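Local coordinates for penicillin-binding protein PbpB (Mycobacterium tuberculosis, PDB 6KGW) that synthesises cross-linked peptidoglycan from lipid intermediates during cell wall formation, and is a target of penicillin, at residues T192-L197 and I411-V416; Q480-G485 and V493-F498. One frame throughout, in Å; residues are numbered along the deposited sequence.

Contact 1 of 2, residues T192-L197 and I411-V416; sequences TVVLTL and IIKATV
Val194 and Lys413 meet where two antiparallel strands, 192-195 and 412-416, fall out of step. The carbonyl oxygen of Val194 accepts two backbone bonds, a short one of 2.7 Å from Lys413 N to Val194 O and a longer one of 3.3 Å from Ala414 N to the same oxygen. Lys413 and Ala414 together thus oppose one residue, the definition of a classic beta bulge, which shifts the register by one and lets Leu195 pair with Ile412 beyond it. Strand 192-195 lies between 412-416 and strand 21-22 in a mixed sheet, its Val193 bonded through the backbone to Ser20 and Val22, and 422-424 lies beyond 412-416. Lys413 CB lies 3.1 Å from Val194 O; CG stands anti to the backbone N (chi1 175°), and the chain then bends at chi2 (78°). Lys413 CD passes Thr196 CG2 at 4.1 Å, and NZ leaves the contact to form a salt bridge with Glu232. On the face shared by Thr192, Val194, Ala414 and Val416, Val194 CG2 approaches Val416 CG2 at 4.1 Å. At the other end, Thr196 N donates to Ile411 O at 2.7 Å from above the carbonyl plane, while Leu197 CD2 reaches Ile411 CD1 at 3.9 Å.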
# COMPACT_ATOMS: atom_id res chain seq x y z
N THR A 192 18.53 -16.34 12.45
CA THR A 192 18.52 -15.16 11.60
C THR A 192 17.18 -15.05 10.89
O THR A 192 16.62 -16.05 10.44
CB THR A 192 19.66 -15.22 10.59
OG1 THR A 192 20.87 -14.83 11.24
CG2 THR A 192 19.39 -14.30 9.42
N VAL A 193 16.67 -13.83 10.81
CA VAL A 193 15.38 -13.55 10.18
C VAL A 193 15.65 -12.89 8.84
O VAL A 193 16.29 -11.83 8.78
CB VAL A 193 14.50 -12.67 11.07
CG1 VAL A 193 13.17 -12.35 10.38
CG2 VAL A 193 14.29 -13.35 12.44
N VAL A 194 15.18 -13.51 7.76
CA VAL A 194 15.31 -12.99 6.40
C VAL A 194 14.00 -12.30 6.02
O VAL A 194 12.95 -12.95 5.93
CB VAL A 194 15.65 -14.10 5.40
CG1 VAL A 194 16.04 -13.52 4.06
CG2 VAL A 194 16.76 -15.00 5.95
N LEU A 195 14.04 -11.00 5.80
CA LEU A 195 12.86 -10.28 5.38
C LEU A 195 12.67 -10.34 3.86
O LEU A 195 13.61 -10.59 3.09
CB LEU A 195 12.94 -8.83 5.83
CG LEU A 195 13.22 -8.66 7.32
CD1 LEU A 195 13.33 -7.17 7.61
CD2 LEU A 195 12.13 -9.30 8.19
N THR A 196 11.44 -10.11 3.43
CA THR A 196 11.20 -9.95 2.00
C THR A 196 11.69 -8.62 1.47
O THR A 196 11.78 -8.46 0.25
CB THR A 196 9.71 -10.08 1.67
OG1 THR A 196 8.99 -9.02 2.33
CG2 THR A 196 9.20 -11.44 2.08
N LEU A 197 12.01 -7.67 2.35
CA LEU A 197 12.51 -6.36 1.91
C LEU A 197 13.73 -6.49 1.01
O LEU A 197 14.60 -7.34 1.22
CB LEU A 197 12.87 -5.51 3.12
CG LEU A 197 11.77 -5.09 4.09
CD1 LEU A 197 12.41 -4.33 5.23
CD2 LEU A 197 10.73 -4.24 3.36
N ILE A 411 6.10 -10.16 5.06
CA ILE A 411 7.41 -9.53 5.15
C ILE A 411 8.48 -10.50 5.64
O ILE A 411 9.68 -10.23 5.44
CB ILE A 411 7.40 -8.28 6.06
CG1 ILE A 411 8.64 -7.41 5.76
CG2 ILE A 411 7.39 -8.66 7.55
CD1 ILE A 411 8.44 -5.94 6.00
N ILE A 412 8.11 -11.60 6.29
CA ILE A 412 9.09 -12.57 6.75
C ILE A 412 9.25 -13.62 5.66
O ILE A 412 8.28 -14.28 5.27
CB ILE A 412 8.70 -13.18 8.10
CG1 ILE A 412 8.60 -12.05 9.13
CG2 ILE A 412 9.79 -14.09 8.57
CD1 ILE A 412 7.94 -12.45 10.43
N LYS A 413 10.46 -13.71 5.13
CA LYS A 413 10.76 -14.56 3.99
C LYS A 413 11.19 -15.97 4.42
O LYS A 413 10.71 -16.96 3.86
CB LYS A 413 11.85 -13.90 3.15
CG LYS A 413 12.37 -14.69 1.99
CD LYS A 413 11.43 -14.66 0.82
CE LYS A 413 12.17 -14.93 -0.50
NZ LYS A 413 11.22 -15.34 -1.58
N ALA A 414 12.05 -16.05 5.43
CA ALA A 414 12.63 -17.31 5.89
C ALA A 414 13.38 -17.02 7.18
O ALA A 414 13.60 -15.87 7.55
CB ALA A 414 13.57 -17.91 4.83
N THR A 415 13.77 -18.10 7.87
CA THR A 415 14.64 -18.03 9.03
C THR A 415 15.78 -19.02 8.85
O THR A 415 15.58 -20.12 8.35
CB THR A 415 13.90 -18.34 10.34
OG1 THR A 415 13.56 -19.72 10.36
CG2 THR A 415 12.64 -17.53 10.44
N VAL A 416 16.98 -18.61 9.26
CA VAL A 416 18.18 -19.43 9.20
C VAL A 416 18.56 -19.84 10.61
O VAL A 416 18.71 -18.98 11.50
CB VAL A 416 19.33 -18.68 8.52
CG1 VAL A 416 20.59 -19.57 8.48
CG2 VAL A 416 18.92 -18.26 7.12

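Contact 2 of 2, residues Q480-G485 and V493-F498; sequences QQINPG and VYWITF. With AIX ((2R,4S)-2-[(1R)-1-{[(2R)-2-amino-2-phenylacetyl]amino}-2-oxoethyl]-5,5-dimethyl-1,3-thiazolidine-4-carboxylic acid), chain E.
Gln481 lies flat over one face of the Trp495 indole, and this stack forms the close-packed part of the contact. Gln481 CG stands 3.5 Å from the centroid of the Trp495 six-membered ring, only 10° off the normal, a CH-pi contact. Beyond it the amide plane is turned just 16° from the indole and continues the stack across the five-membered ring. CG lies anti to the carbonyl carbon and the chain runs extended from there, which lays CG and then CD in turn over the indole. Gln481 NE2 is held by Asp516 OD1 of strand 509-516 and more weakly by Tyr494 O, 3.1 Å away, so the end of the amide is tethered as well as stacked. Val493 CG1 packs against the same amide, 3.7 Å from Gln481 CD. In the backbone, Gln481 N donates to Val493 O at 2.9 Å in a nearly straight bond (170°).

The contact is looser at Ile482, which is solvent-exposed and brings CD1 to the indole edge at 4.4 Å from Trp495 CH2. The face carrying Gln480 and Tyr494 turns instead to the ligand. Gln480 CG sits at the edge of the phenol ring; Gln480 NE2 donates to Phe490 O of strand 488-490, while OE1 accepts a weak bond from the amino group N2 of the opened penicillin AIX, whose phenyl carbon C7 comes within 3.5 Å of Tyr494 CE1. The contact thus borders the penicillin pocket of the transpeptidase domain, whose strand 473-483 probably carries the K(T/S)G-type motif at Lys475. In the antiparallel sheet, strand 493-502 lies between 473-483 and 509-516, strand 488-490 flanks 473-483 on its other side, and Trp495 also meets Phe265 and Met514 of strand 509-516.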
# COMPACT_ATOMS: atom_id res chain seq x y z
N GLN A 480 -11.99 12.74 2.26
CA GLN A 480 -12.08 13.76 3.30
C GLN A 480 -11.86 13.14 4.67
O GLN A 480 -12.33 12.04 4.97
CB GLN A 480 -13.44 14.45 3.23
CG GLN A 480 -13.64 15.26 1.97
CD GLN A 480 -15.06 15.75 1.85
OE1 GLN A 480 -15.91 15.12 1.20
NE2 GLN A 480 -15.34 16.88 2.49
N GLN A 481 -11.09 13.84 5.50
CA GLN A 481 -10.83 13.37 6.85
C GLN A 481 -11.92 13.87 7.80
O GLN A 481 -12.59 14.87 7.53
CB GLN A 481 -9.45 13.84 7.34
CG GLN A 481 -8.28 13.50 6.44
CD GLN A 481 -6.96 13.71 7.15
OE1 GLN A 481 -6.92 13.95 8.34
NE2 GLN A 481 -5.87 13.63 6.41
N ILE A 482 -12.08 13.18 8.91
CA ILE A 482 -13.11 13.51 9.88
C ILE A 482 -12.60 14.58 10.83
O ILE A 482 -11.49 14.46 11.37
CB ILE A 482 -13.54 12.27 10.68
CG1 ILE A 482 -14.25 11.26 9.78
CG2 ILE A 482 -14.40 12.70 11.86
CD1 ILE A 482 -13.30 10.31 9.07
N ASN A 483 -13.40 15.62 11.04
CA ASN A 483 -13.13 16.69 11.99
C ASN A 483 -13.29 16.16 13.41
O ASN A 483 -14.42 15.84 13.81
CB ASN A 483 -14.08 17.86 11.75
CG ASN A 483 -13.66 19.11 12.50
OD1 ASN A 483 -12.65 19.11 13.21
ND2 ASN A 483 -14.41 20.20 12.31
N PRO A 484 -12.22 16.02 14.19
CA PRO A 484 -12.35 15.39 15.51
C PRO A 484 -13.28 16.13 16.45
O PRO A 484 -13.97 15.49 17.26
CB PRO A 484 -10.90 15.38 16.03
CG PRO A 484 -10.16 16.37 15.19
CD PRO A 484 -10.82 16.34 13.86
N GLY A 485 -13.35 17.46 16.36
CA GLY A 485 -14.20 18.23 17.25
C GLY A 485 -15.61 18.43 16.73
O GLY A 485 -16.32 19.34 17.19
N VAL A 493 -9.53 19.05 4.28
CA VAL A 493 -8.47 18.21 4.84
C VAL A 493 -8.62 16.82 4.25
O VAL A 493 -9.67 16.18 4.42
CB VAL A 493 -8.51 18.16 6.37
CG1 VAL A 493 -7.34 17.34 6.90
CG2 VAL A 493 -8.50 19.57 6.96
N TYR A 494 -7.58 16.34 3.57
CA TYR A 494 -7.71 15.12 2.78
C TYR A 494 -6.60 14.12 3.08
O TYR A 494 -5.49 14.49 3.49
CB TYR A 494 -7.72 15.42 1.28
CG TYR A 494 -8.72 16.48 0.87
CD1 TYR A 494 -10.08 16.21 0.84
CD2 TYR A 494 -8.30 17.75 0.49
CE1 TYR A 494 -11.00 17.18 0.45
CE2 TYR A 494 -9.21 18.73 0.11
CZ TYR A 494 -10.56 18.43 0.09
OH TYR A 494 -11.49 19.39 -0.29
N TRP A 495 -6.92 12.85 2.89
CA TRP A 495 -5.92 11.83 2.61
C TRP A 495 -5.79 11.75 1.10
O TRP A 495 -6.78 11.48 0.42
CB TRP A 495 -6.32 10.47 3.18
CG TRP A 495 -6.31 10.38 4.66
CD1 TRP A 495 -5.23 10.42 5.49
CD2 TRP A 495 -7.45 10.16 5.50
NE1 TRP A 495 -5.62 10.27 6.80
CE2 TRP A 495 -6.98 10.10 6.83
CE3 TRP A 495 -8.82 10.00 5.25
CZ2 TRP A 495 -7.83 9.90 7.90
CZ3 TRP A 495 -9.65 9.81 6.31
CH2 TRP A 495 -9.16 9.76 7.62
N ILE A 496 -4.61 12.05 0.57
CA ILE A 496 -4.31 11.80 -0.84
C ILE A 496 -3.71 10.41 -0.95
O ILE A 496 -2.97 9.95 -0.07
CB ILE A 496 -3.38 12.87 -1.41
CG1 ILE A 496 -3.95 14.27 -1.16
CG2 ILE A 496 -3.15 12.62 -2.90
CD1 ILE A 496 -5.44 14.40 -1.44
N THR A 497 -4.01 9.74 -2.04
CA THR A 497 -3.72 8.32 -2.12
C THR A 497 -3.52 7.97 -3.59
O THR A 497 -4.21 8.54 -4.45
CB THR A 497 -4.87 7.56 -1.43
OG1 THR A 497 -4.48 6.25 -1.06
CG2 THR A 497 -6.10 7.53 -2.26
N PHE A 498 -2.50 7.16 -3.88
CA PHE A 498 -2.31 6.59 -5.21
C PHE A 498 -1.93 5.13 -5.06
O PHE A 498 -1.26 4.74 -4.09
CB PHE A 498 -1.22 7.32 -6.03
CG PHE A 498 -1.29 7.05 -7.53
CD1 PHE A 498 -0.69 5.93 -8.09
CD2 PHE A 498 -1.98 7.91 -8.38
CE1 PHE A 498 -0.76 5.68 -9.44
CE2 PHE A 498 -2.07 7.65 -9.74
CZ PHE A 498 -1.45 6.54 -10.27
C8 AIX E . -11.74 17.06 -3.01
C5 AIX E . -13.39 15.30 -3.07
C6 AIX E . -11.19 13.65 -7.40
N1 AIX E . -13.19 12.37 -4.21
C2 AIX E . -9.24 11.97 -7.30
N3 AIX E . -11.53 11.27 -6.86
C4 AIX E . -13.93 13.98 -2.54
C1 AIX E . -11.06 13.70 -8.92
C3 AIX E . -14.25 13.00 -3.68
C7 AIX E . -12.25 15.87 -2.51
C9 AIX E . -12.34 17.69 -4.07
C10 AIX E . -13.48 17.13 -4.63
C11 AIX E . -14.00 15.95 -4.13
C12 AIX E . -10.58 12.38 -6.72
C13 AIX E . -12.90 11.69 -6.65
C14 AIX E . -13.27 11.29 -5.18
C15 AIX E . -12.33 10.08 -4.84
C16 AIX E . -10.62 14.91 -6.75
N2 AIX E . -15.07 14.20 -1.63
O1 AIX E . -9.36 10.96 -8.09
O2 AIX E . -8.17 12.53 -7.05
O3 AIX E . -15.41 12.82 -4.05
O4 AIX E . -11.27 10.23 -4.30
S1 AIX E . -12.98 13.51 -6.96

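Overall arrangement
Two antiparallel pairings serve different regions of one elongated chain, on opposite sides of its centre. Their centres are 35 Å apart and their nearest atoms about 17 Å, so they do not touch. Contact 1 joins segments more than 200 residues apart in sequence, in a mixed sheet far from the active site; contact 2 joins neighbouring strands of the transpeptidase sheet beside the bound AIX. There the Gln480 side chain lies about 10 Å from that of Ser269, probably the acylated nucleophile. AIX sits at this serine and is hydrogen-bonded to Ser324, Asn326, Thr476 and Thr478. Contact 2 alone reaches the ligand, at its phenylglycyl end.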